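PDB 4N81: inositol monophosphatase from Zymomonas mobilis, which probably removes phosphate from inositol monophosphate or related sugar phosphates by hydrolysis, with magnesium as the likely cofactor. Local coordinates for residues 150-160 against 175-186; 222-230 against 240-250. All coordinates share one frame; numbering follows the deposited sequence.

Both contacts belong to one mixed five-stranded sheet of the inositol monophosphatase fold, with their centres about 14 Å apart. Interaction 1 pairs strands 154-157 and 180-183 at one border of that sheet; interaction 2 pairs 241-244 with 224-226 at the other, and strand 200-203 runs between the two pairs. They follow in series along the chain, interaction 1 being complete before interaction 2 begins. Leu249 joins them directly, its CD2 lying 4.0 Å from Ala153 CB. Interaction 1 faces the second subunit and ends at Asp186, close to the predicted magnesium ligand Asp89, whereas no other chain of the assembly touches interaction 2.

Interaction 1 of 2, residues 150-160 against 175-186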
loop_
_atom_site.group_PDB
_atom_site.type_symbol
_atom_site.label_atom_id
_atom_site.label_comp_id
_atom_site.label_asym_id
_atom_site.label_seq_id
_atom_site.Cartn_x
_atom_site.Cartn_y
_atom_site.Cartn_z
ATOM N N LEU A 150 18.746 -14.505 -2.486
ATOM C CA LEU A 150 18.210 -13.172 -2.794
ATOM C C LEU A 150 17.486 -13.089 -4.101
ATOM O O LEU A 150 16.492 -12.391 -4.202
ATOM C CB LEU A 150 19.348 -12.159 -2.876
ATOM C CG LEU A 150 20.070 -11.920 -1.569
ATOM C CD1 LEU A 150 21.149 -10.783 -1.809
ATOM C CD2 LEU A 150 19.054 -11.483 -0.496
ATOM N N ASP A 151 17.919 -13.868 -5.090
ATOM C CA ASP A 151 17.276 -13.739 -6.394
ATOM C C ASP A 151 15.863 -14.342 -6.411
ATOM O O ASP A 151 15.170 -14.278 -7.425
ATOM C CB ASP A 151 18.161 -14.220 -7.556
ATOM C CG ASP A 151 18.515 -15.704 -7.479
ATOM O OD1 ASP A 151 17.987 -16.451 -6.630
ATOM O OD2 ASP A 151 19.353 -16.133 -8.297
ATOM N N HIS A 152 15.459 -14.978 -5.307
ATOM C CA HIS A 152 14.061 -15.392 -5.109
ATOM C C HIS A 152 13.290 -14.549 -4.119
ATOM O O HIS A 152 12.060 -14.747 -3.903
ATOM C CB HIS A 152 13.971 -16.868 -4.679
ATOM C CG HIS A 152 14.355 -17.828 -5.761
ATOM N ND1 HIS A 152 13.497 -18.198 -6.771
ATOM C CD2 HIS A 152 15.521 -18.464 -6.002
ATOM C CE1 HIS A 152 14.129 -19.016 -7.596
ATOM N NE2 HIS A 152 15.353 -19.215 -7.134
ATOM N N ALA A 153 13.983 -13.603 -3.492
ATOM C CA ALA A 153 13.389 -12.876 -2.375
ATOM C C ALA A 153 12.559 -11.640 -2.811
ATOM O O ALA A 153 12.930 -10.922 -3.741
ATOM C CB ALA A 153 14.481 -12.434 -1.395
ATOM N N LEU A 154 11.459 -11.411 -2.096
ATOM C CA LEU A 154 10.723 -10.157 -2.204
ATOM C C LEU A 154 11.172 -9.220 -1.091
ATOM O O LEU A 154 11.133 -9.588 0.068
ATOM C CB LEU A 154 9.234 -10.421 -2.040
ATOM C CG LEU A 154 8.294 -9.238 -2.102
ATOM C CD1 LEU A 154 8.572 -8.448 -3.348
ATOM C CD2 LEU A 154 6.868 -9.831 -2.242
ATOM N N LEU A 155 11.626 -8.019 -1.486
ATOM C CA LEU A 155 12.200 -7.031 -0.580
ATOM C C LEU A 155 11.157 -5.905 -0.481
ATOM O O LEU A 155 10.518 -5.600 -1.467
ATOM C CB LEU A 155 13.454 -6.427 -1.238
ATOM C CG LEU A 155 14.151 -5.196 -0.599
ATOM C CD1 LEU A 155 14.681 -5.529 0.819
ATOM C CD2 LEU A 155 15.321 -4.768 -1.552
ATOM N N ALA A 156 11.024 -5.265 0.666
ATOM C CA ALA A 156 10.127 -4.115 0.751
ATOM C C ALA A 156 10.855 -3.018 1.478
ATOM O O ALA A 156 11.742 -3.273 2.332
ATOM C CB ALA A 156 8.839 -4.487 1.588
ATOM N N THR A 157 10.456 -1.792 1.172
ATOM C CA THR A 157 10.919 -0.651 1.995
ATOM C C THR A 157 9.894 0.483 1.816
ATOM O O THR A 157 9.166 0.493 0.812
ATOM C CB THR A 157 12.295 -0.115 1.579
ATOM O OG1 THR A 157 12.830 0.712 2.656
ATOM C CG2 THR A 157 12.232 0.738 0.254
ATOM N N THR A 158 9.804 1.389 2.784
ATOM C CA THR A 158 8.738 2.397 2.660
ATOM C C THR A 158 9.049 3.348 1.503
ATOM O O THR A 158 8.168 3.636 0.676
ATOM C CB THR A 158 8.559 3.193 3.985
ATOM O OG1 THR A 158 8.083 2.272 4.988
ATOM C CG2 THR A 158 7.514 4.304 3.776
ATOM N N SER A 159 10.302 3.816 1.439
ATOM C CA SER A 159 10.719 4.691 0.324
ATOM C C SER A 159 12.238 4.738 0.155
ATOM O O SER A 159 12.939 4.883 1.135
ATOM C CB SER A 159 10.191 6.142 0.551
ATOM O OG SER A 159 10.718 7.016 -0.474
ATOM N N PRO A 160 12.753 4.684 -1.089
ATOM C CA PRO A 160 14.188 4.914 -1.309
ATOM C C PRO A 160 14.634 6.277 -0.824
ATOM O O PRO A 160 15.780 6.455 -0.386
ATOM C CB PRO A 160 14.362 4.734 -2.816
ATOM C CG PRO A 160 13.079 4.968 -3.378
ATOM C CD PRO A 160 12.059 4.471 -2.366
ATOM N N ARG A 175 18.520 -4.061 -3.648
ATOM C CA ARG A 175 17.328 -4.152 -4.489
ATOM C C ARG A 175 17.671 -4.845 -5.814
ATOM O O ARG A 175 16.903 -5.694 -6.289
ATOM C CB ARG A 175 16.867 -2.740 -4.842
ATOM C CG ARG A 175 15.819 -2.674 -5.933
ATOM C CD ARG A 175 15.484 -1.211 -6.216
ATOM N NE ARG A 175 16.519 -0.519 -6.996
ATOM C CZ ARG A 175 16.630 -0.623 -8.325
ATOM N NH1 ARG A 175 15.825 -1.417 -9.012
ATOM N NH2 ARG A 175 17.569 0.042 -8.985
ATOM N N LEU A 176 18.833 -4.520 -6.366
ATOM C CA LEU A 176 19.245 -5.060 -7.672
ATOM C C LEU A 176 19.473 -6.566 -7.652
ATOM O O LEU A 176 19.480 -7.219 -8.695
ATOM C CB LEU A 176 20.514 -4.365 -8.171
ATOM C CG LEU A 176 20.253 -2.937 -8.675
ATOM C CD1 LEU A 176 21.568 -2.230 -8.968
ATOM C CD2 LEU A 176 19.345 -2.967 -9.914
ATOM N N LYS A 177 19.678 -7.121 -6.461
ATOM C CA LYS A 177 19.941 -8.551 -6.298
ATOM C C LYS A 177 18.702 -9.365 -5.919
ATOM O O LYS A 177 18.748 -10.631 -5.934
ATOM C CB LYS A 177 21.026 -8.767 -5.222
ATOM C CG LYS A 177 22.389 -8.276 -5.613
ATOM C CD LYS A 177 22.912 -9.039 -6.801
ATOM C CE LYS A 177 24.386 -8.657 -7.118
ATOM N NZ LYS A 177 25.175 -8.347 -5.888
ATOM N N CYS A 178 17.600 -8.672 -5.582
ATOM C CA CYS A 178 16.334 -9.352 -5.205
ATOM C C CYS A 178 15.414 -9.597 -6.383
ATOM O O CYS A 178 15.589 -8.987 -7.445
ATOM C CB CYS A 178 15.578 -8.597 -4.107
ATOM S SG CYS A 178 16.595 -8.611 -2.533
ATOM N N ARG A 179 14.469 -10.521 -6.218
ATOM C CA ARG A 179 13.536 -10.866 -7.293
ATOM C C ARG A 179 12.547 -9.706 -7.551
ATOM O O ARG A 179 12.176 -9.428 -8.680
ATOM C CB ARG A 179 12.690 -12.070 -6.854
ATOM C CG ARG A 179 11.714 -12.582 -7.973
ATOM C CD ARG A 179 10.214 -12.523 -7.532
ATOM N NE ARG A 179 9.652 -13.853 -7.240
ATOM C CZ ARG A 179 8.375 -14.230 -7.401
ATOM N NH1 ARG A 179 7.454 -13.405 -7.864
ATOM N NH2 ARG A 179 8.024 -15.473 -7.111
ATOM N N ASP A 180 12.073 -9.080 -6.490
ATOM C CA ASP A 180 11.177 -7.929 -6.665
ATOM C C ASP A 180 11.214 -7.072 -5.445
ATOM O O ASP A 180 11.577 -7.566 -4.386
ATOM C CB ASP A 180 9.718 -8.330 -6.837
ATOM C CG ASP A 180 8.869 -7.138 -7.378
ATOM O OD1 ASP A 180 9.432 -6.290 -8.140
ATOM O OD2 ASP A 180 7.677 -7.015 -7.009
ATOM N N THR A 181 10.869 -5.795 -5.613
ATOM C CA THR A 181 10.849 -4.876 -4.469
ATOM C C THR A 181 9.489 -4.195 -4.410
ATOM O O THR A 181 9.024 -3.682 -5.450
ATOM C CB THR A 181 11.979 -3.810 -4.662
ATOM O OG1 THR A 181 13.252 -4.488 -4.622
ATOM C CG2 THR A 181 11.955 -2.798 -3.539
ATOM N N LEU A 182 8.844 -4.175 -3.242
ATOM C CA LEU A 182 7.562 -3.471 -3.158
ATOM C C LEU A 182 7.801 -2.266 -2.286
ATOM O O LEU A 182 8.664 -2.296 -1.397
ATOM C CB LEU A 182 6.498 -4.344 -2.509
ATOM C CG LEU A 182 5.871 -5.390 -3.476
ATOM C CD1 LEU A 182 4.875 -6.279 -2.692
ATOM C CD2 LEU A 182 5.167 -4.683 -4.696
ATOM N N LEU A 183 7.056 -1.201 -2.551
ATOM C CA LEU A 183 7.340 0.073 -1.899
ATOM C C LEU A 183 6.152 0.592 -1.105
ATOM O O LEU A 183 5.005 0.251 -1.398
ATOM C CB LEU A 183 7.714 1.107 -2.996
ATOM C CG LEU A 183 8.999 0.711 -3.768
ATOM C CD1 LEU A 183 9.175 1.688 -4.937
ATOM C CD2 LEU A 183 10.229 0.739 -2.802
ATOM N N GLY A 184 6.433 1.411 -0.106
ATOM C CA GLY A 184 5.417 1.983 0.788
ATOM C C GLY A 184 5.051 0.993 1.880
ATOM O O GLY A 184 5.219 -0.220 1.710
ATOM N N GLY A 185 4.541 1.481 3.001
ATOM C CA GLY A 185 3.843 0.576 3.919
ATOM C C GLY A 185 4.260 0.642 5.384
ATOM O O GLY A 185 3.471 0.207 6.232
ATOM N N ASP A 186 5.467 1.139 5.691
ATOM C CA ASP A 186 5.896 1.264 7.111
ATOM C C ASP A 186 5.751 -0.064 7.854
ATOM O O ASP A 186 6.218 -1.135 7.319
ATOM C CB ASP A 186 5.101 2.430 7.765
ATOM C CG ASP A 186 5.115 3.678 6.870
ATOM O OD1 ASP A 186 6.115 4.430 6.932
ATOM O OD2 ASP A 186 4.150 3.848 6.086
#
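With OG1 anti to its carbonyl carbon (chi1 -66°), Thr158 reaches over to Asp186, whose backbone N gives OG1 a hydrogen bond of 2.9 Å. Leu155 sends CG anti to its own N (171°), which lays CD2 3.6 Å from Arg175 CA, with Thr181 OG1 close by. These residues belong to a beta-alpha-beta unit: strands 154-157 and 180-183 run parallel, joined through helix 165-175, whose Phe171 covers Leu155, Thr157 and Thr181. The strands are tied by Leu155 N to Asp180 O, an almost straight bond, 172° at the hydrogen, then by Leu182 N to Leu155 O at 2.8 Å and Thr157 N to Leu182 O. Leu154 and Leu182 meet on the other face, CD1 of the former 4.1 Å from CG of the latter; here Asp180 OD2 makes a salt bridge with Arg92 of the second subunit. Past the strands, Thr158 OG1 is also bonded to Glu203, while its CG2 lies against the carboxylate of Asp186, next to predicted magnesium ligand Asp89. With an alanine here OG1 and CG2 would be gone, which is likely to leave Asp186 N and Glu203 without their shared partner and to open a gap beside the Asp186 carboxylate. At the opposite end Ala153 O receives Arg179 N at 2.9 Å, in the carbonyl plane.

Interaction 2 of 2, residues 222-230 against 240-250; sequences GGIMRDWQN and EVIAAGDHHLI
Glu240 OE1 is gripped by two waters, each donating to it at 2.6 Å; one also accepts from Trp228 N and donates to Gln229 OE1, the other accepts from Gln229 NE2. The second carboxylate oxygen, OE2, is held by Gln204, so both oxygens have partners. Glu240 also passes across one face of the Trp228 indole: CB sits 3.6 Å from the centroid of the five-membered ring, a CH-pi contact, and the carboxylate stacks over the CE3 side with its plane only 14° from that of the ring. CG of Trp228 stands anti to its carbonyl carbon (chi1 -67°), and with chi2 near zero the ring is turned so that NE1 donates to Val241 O at 2.9 Å. That oxygen lies in the indole plane, but the N-H reaches it from above the carbonyl plane. The tryptophan thus closes one end of an antiparallel strand pair, 224-226 with 241-244, at the border of the five-stranded sheet. Ile224 and Ala244 form one hydrogen-bonded pair, Arg226 and Ile242 the next; between them the non-hydrogen-bonded pair Met225 and Ala243 brings Met225 CG to 4.0 Å from Ala243 CB, on the face covered by Tyr190 of helix 187-194. On the other face Ile224 CG2 packs on Ala244 CB, and Ile224 CD1 lies over the centre of the Arg226 guanidinium. Beyond the strands His247 folds back so that Ile224 CB rests over one face of its imidazole, 4.0 Å from the centroid, while Gly222 O meets the ring edge near CE1.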
loop_
_atom_site.group_PDB
_atom_site.type_symbol
_atom_site.label_atom_id
_atom_site.label_comp_id
_atom_site.label_asym_id
_atom_site.label_seq_id
_atom_site.Cartn_x
_atom_site.Cartn_y
_atom_site.Cartn_z
ATOM N N GLY A 222 9.290 -16.506 13.634
ATOM C CA GLY A 222 10.351 -17.320 13.059
ATOM C C GLY A 222 11.372 -16.494 12.270
ATOM O O GLY A 222 12.372 -17.043 11.761
ATOM N N GLY A 223 11.143 -15.186 12.172
ATOM C CA GLY A 223 12.077 -14.325 11.434
ATOM C C GLY A 223 13.214 -13.766 12.278
ATOM O O GLY A 223 13.455 -14.182 13.415
ATOM N N ILE A 224 13.953 -12.830 11.698
ATOM C CA ILE A 224 15.060 -12.251 12.436
ATOM C C ILE A 224 15.010 -10.752 12.115
ATOM O O ILE A 224 14.712 -10.357 10.996
ATOM C CB ILE A 224 16.419 -12.878 12.018
ATOM C CG1 ILE A 224 17.607 -12.188 12.713
ATOM C CG2 ILE A 224 16.655 -12.815 10.496
ATOM C CD1 ILE A 224 18.896 -13.144 12.615
ATOM N N MET A 225 15.296 -9.924 13.116
ATOM C CA MET A 225 15.255 -8.500 12.906
ATOM C C MET A 225 16.377 -7.880 13.731
ATOM O O MET A 225 16.444 -8.073 14.948
ATOM C CB MET A 225 13.873 -7.957 13.294
ATOM C CG MET A 225 13.707 -6.503 12.924
ATOM S SD MET A 225 11.943 -6.052 13.047
ATOM C CE MET A 225 12.193 -4.311 12.862
ATOM N N ARG A 226 17.298 -7.203 13.027
ATOM C CA ARG A 226 18.511 -6.700 13.633
ATOM C C ARG A 226 18.864 -5.332 13.039
ATOM O O ARG A 226 18.203 -4.866 12.119
ATOM C CB ARG A 226 19.688 -7.638 13.272
ATOM C CG ARG A 226 19.508 -9.127 13.676
ATOM C CD ARG A 226 19.785 -9.262 15.160
ATOM N NE ARG A 226 19.312 -10.531 15.681
ATOM C CZ ARG A 226 19.982 -11.674 15.602
ATOM N NH1 ARG A 226 21.190 -11.723 15.019
ATOM N NH2 ARG A 226 19.434 -12.776 16.123
ATOM N N ASP A 227 19.942 -4.717 13.532
ATOM C CA ASP A 227 20.497 -3.578 12.788
ATOM C C ASP A 227 21.404 -4.042 11.647
ATOM O O ASP A 227 21.478 -5.243 11.373
ATOM C CB ASP A 227 21.159 -2.516 13.679
ATOM C CG ASP A 227 22.461 -2.986 14.327
ATOM O OD1 ASP A 227 22.857 -2.331 15.327
ATOM O OD2 ASP A 227 23.090 -3.961 13.849
ATOM N N TRP A 228 22.031 -3.090 10.950
ATOM C CA TRP A 228 22.816 -3.428 9.738
ATOM C C TRP A 228 24.202 -4.037 10.091
ATOM O O TRP A 228 24.938 -4.440 9.201
ATOM C CB TRP A 228 23.002 -2.187 8.826
ATOM C CG TRP A 228 21.707 -1.700 8.219
ATOM C CD1 TRP A 228 20.420 -2.250 8.369
ATOM C CD2 TRP A 228 21.569 -0.599 7.335
ATOM N NE1 TRP A 228 19.512 -1.514 7.603
ATOM C CE2 TRP A 228 20.204 -0.498 6.977
ATOM C CE3 TRP A 228 22.482 0.331 6.814
ATOM C CZ2 TRP A 228 19.729 0.505 6.103
ATOM C CZ3 TRP A 228 22.012 1.332 5.938
ATOM C CH2 TRP A 228 20.641 1.398 5.587
ATOM N N GLN A 229 24.562 -4.048 11.370
ATOM C CA GLN A 229 25.716 -4.810 11.868
ATOM C C GLN A 229 25.332 -6.184 12.434
ATOM O O GLN A 229 26.143 -6.832 13.116
ATOM C CB GLN A 229 26.474 -4.001 12.939
ATOM C CG GLN A 229 27.305 -2.800 12.349
ATOM C CD GLN A 229 26.406 -1.663 11.919
ATOM O OE1 GLN A 229 25.605 -1.166 12.727
ATOM N NE2 GLN A 229 26.524 -1.236 10.657
ATOM N N ASN A 230 24.092 -6.596 12.184
ATOM C CA ASN A 230 23.519 -7.857 12.709
ATOM C C ASN A 230 23.471 -7.874 14.248
ATOM O O ASN A 230 23.501 -8.944 14.862
ATOM C CB ASN A 230 24.310 -9.098 12.238
ATOM C CG ASN A 230 23.539 -10.404 12.493
ATOM O OD1 ASN A 230 22.315 -10.433 12.376
ATOM N ND2 ASN A 230 24.248 -11.461 12.893
ATOM N N GLU A 240 18.575 1.956 11.737
ATOM C CA GLU A 240 18.870 1.111 10.576
ATOM C C GLU A 240 18.356 -0.275 10.969
ATOM O O GLU A 240 18.787 -0.805 11.999
ATOM C CB GLU A 240 20.400 1.061 10.367
ATOM C CG GLU A 240 20.860 2.386 9.753
ATOM C CD GLU A 240 22.388 2.557 9.673
ATOM O OE1 GLU A 240 23.159 1.671 10.132
ATOM O OE2 GLU A 240 22.785 3.611 9.132
ATOM N N VAL A 241 17.492 -0.859 10.140
ATOM C CA VAL A 241 16.931 -2.150 10.486
ATOM C C VAL A 241 16.961 -3.047 9.276
ATOM O O VAL A 241 16.825 -2.583 8.134
ATOM C CB VAL A 241 15.437 -2.053 11.025
ATOM C CG1 VAL A 241 15.341 -1.107 12.252
ATOM C CG2 VAL A 241 14.519 -1.542 9.988
ATOM N N ILE A 242 17.105 -4.346 9.547
ATOM C CA ILE A 242 16.860 -5.367 8.513
ATOM C C ILE A 242 16.020 -6.465 9.158
ATOM O O ILE A 242 16.316 -6.884 10.300
ATOM C CB ILE A 242 18.156 -5.928 7.908
ATOM C CG1 ILE A 242 17.845 -7.036 6.905
ATOM C CG2 ILE A 242 19.160 -6.435 9.065
ATOM C CD1 ILE A 242 19.045 -7.364 6.009
ATOM N N ALA A 243 14.945 -6.855 8.465
ATOM C CA ALA A 243 14.119 -7.969 8.915
ATOM C C ALA A 243 14.170 -9.017 7.796
ATOM O O ALA A 243 14.116 -8.635 6.615
ATOM C CB ALA A 243 12.649 -7.469 9.169
ATOM N N ALA A 244 14.303 -10.294 8.159
ATOM C CA ALA A 244 14.296 -11.377 7.185
ATOM C C ALA A 244 13.339 -12.450 7.681
ATOM O O ALA A 244 13.322 -12.726 8.888
ATOM C CB ALA A 244 15.701 -11.982 7.067
ATOM N N GLY A 245 12.594 -13.092 6.771
ATOM C CA GLY A 245 11.722 -14.202 7.201
ATOM C C GLY A 245 12.571 -15.449 7.445
ATOM O O GLY A 245 12.185 -16.349 8.201
ATOM N N ASP A 246 13.747 -15.484 6.827
ATOM C CA ASP A 246 14.612 -16.646 6.863
ATOM C C ASP A 246 15.988 -16.239 7.379
ATOM O O ASP A 246 16.646 -15.393 6.789
ATOM C CB ASP A 246 14.685 -17.267 5.435
ATOM C CG ASP A 246 15.394 -18.644 5.417
ATOM O OD1 ASP A 246 16.255 -18.898 6.253
ATOM O OD2 ASP A 246 15.090 -19.462 4.532
ATOM N N HIS A 247 16.435 -16.856 8.451
ATOM C CA HIS A 247 17.740 -16.466 9.062
ATOM C C HIS A 247 18.931 -16.663 8.088
ATOM O O HIS A 247 19.956 -15.937 8.100
ATOM C CB HIS A 247 18.024 -17.295 10.323
ATOM C CG HIS A 247 17.096 -17.051 11.481
ATOM N ND1 HIS A 247 15.769 -16.691 11.342
ATOM C CD2 HIS A 247 17.311 -17.166 12.814
ATOM C CE1 HIS A 247 15.212 -16.591 12.537
ATOM N NE2 HIS A 247 16.127 -16.877 13.446
ATOM N N HIS A 248 18.743 -17.605 7.176
ATOM C CA HIS A 248 19.757 -17.909 6.161
ATOM C C HIS A 248 20.030 -16.703 5.208
ATOM O O HIS A 248 21.085 -16.633 4.564
ATOM C CB HIS A 248 19.286 -19.133 5.349
ATOM C CG HIS A 248 20.206 -19.535 4.229
ATOM N ND1 HIS A 248 21.383 -20.223 4.435
ATOM C CD2 HIS A 248 20.078 -19.401 2.887
ATOM C CE1 HIS A 248 21.954 -20.477 3.273
ATOM N NE2 HIS A 248 21.186 -19.976 2.317
ATOM N N LEU A 249 19.074 -15.794 5.071
ATOM C CA LEU A 249 19.220 -14.691 4.134
ATOM C C LEU A 249 19.852 -13.459 4.750
ATOM O O LEU A 249 20.169 -12.508 4.015
ATOM C CB LEU A 249 17.844 -14.296 3.516
ATOM C CG LEU A 249 17.756 -14.520 2.003
ATOM C CD1 LEU A 249 18.332 -15.852 1.592
ATOM C CD2 LEU A 249 16.320 -14.388 1.531
ATOM N N ILE A 250 20.049 -13.436 6.086
ATOM C CA ILE A 250 20.531 -12.143 6.566
ATOM C C ILE A 250 21.982 -11.878 6.143
ATOM O O ILE A 250 22.319 -10.775 5.763
ATOM C CB ILE A 250 20.279 -11.960 8.107
ATOM C CG1 ILE A 250 20.823 -10.604 8.578
ATOM C CG2 ILE A 250 20.957 -13.042 8.896
ATOM C CD1 ILE A 250 19.982 -10.067 9.765
HETATM O O HOH W 1 23.095 -0.297 11.869
HETATM O O HOH W 2 25.660 1.460 9.675
#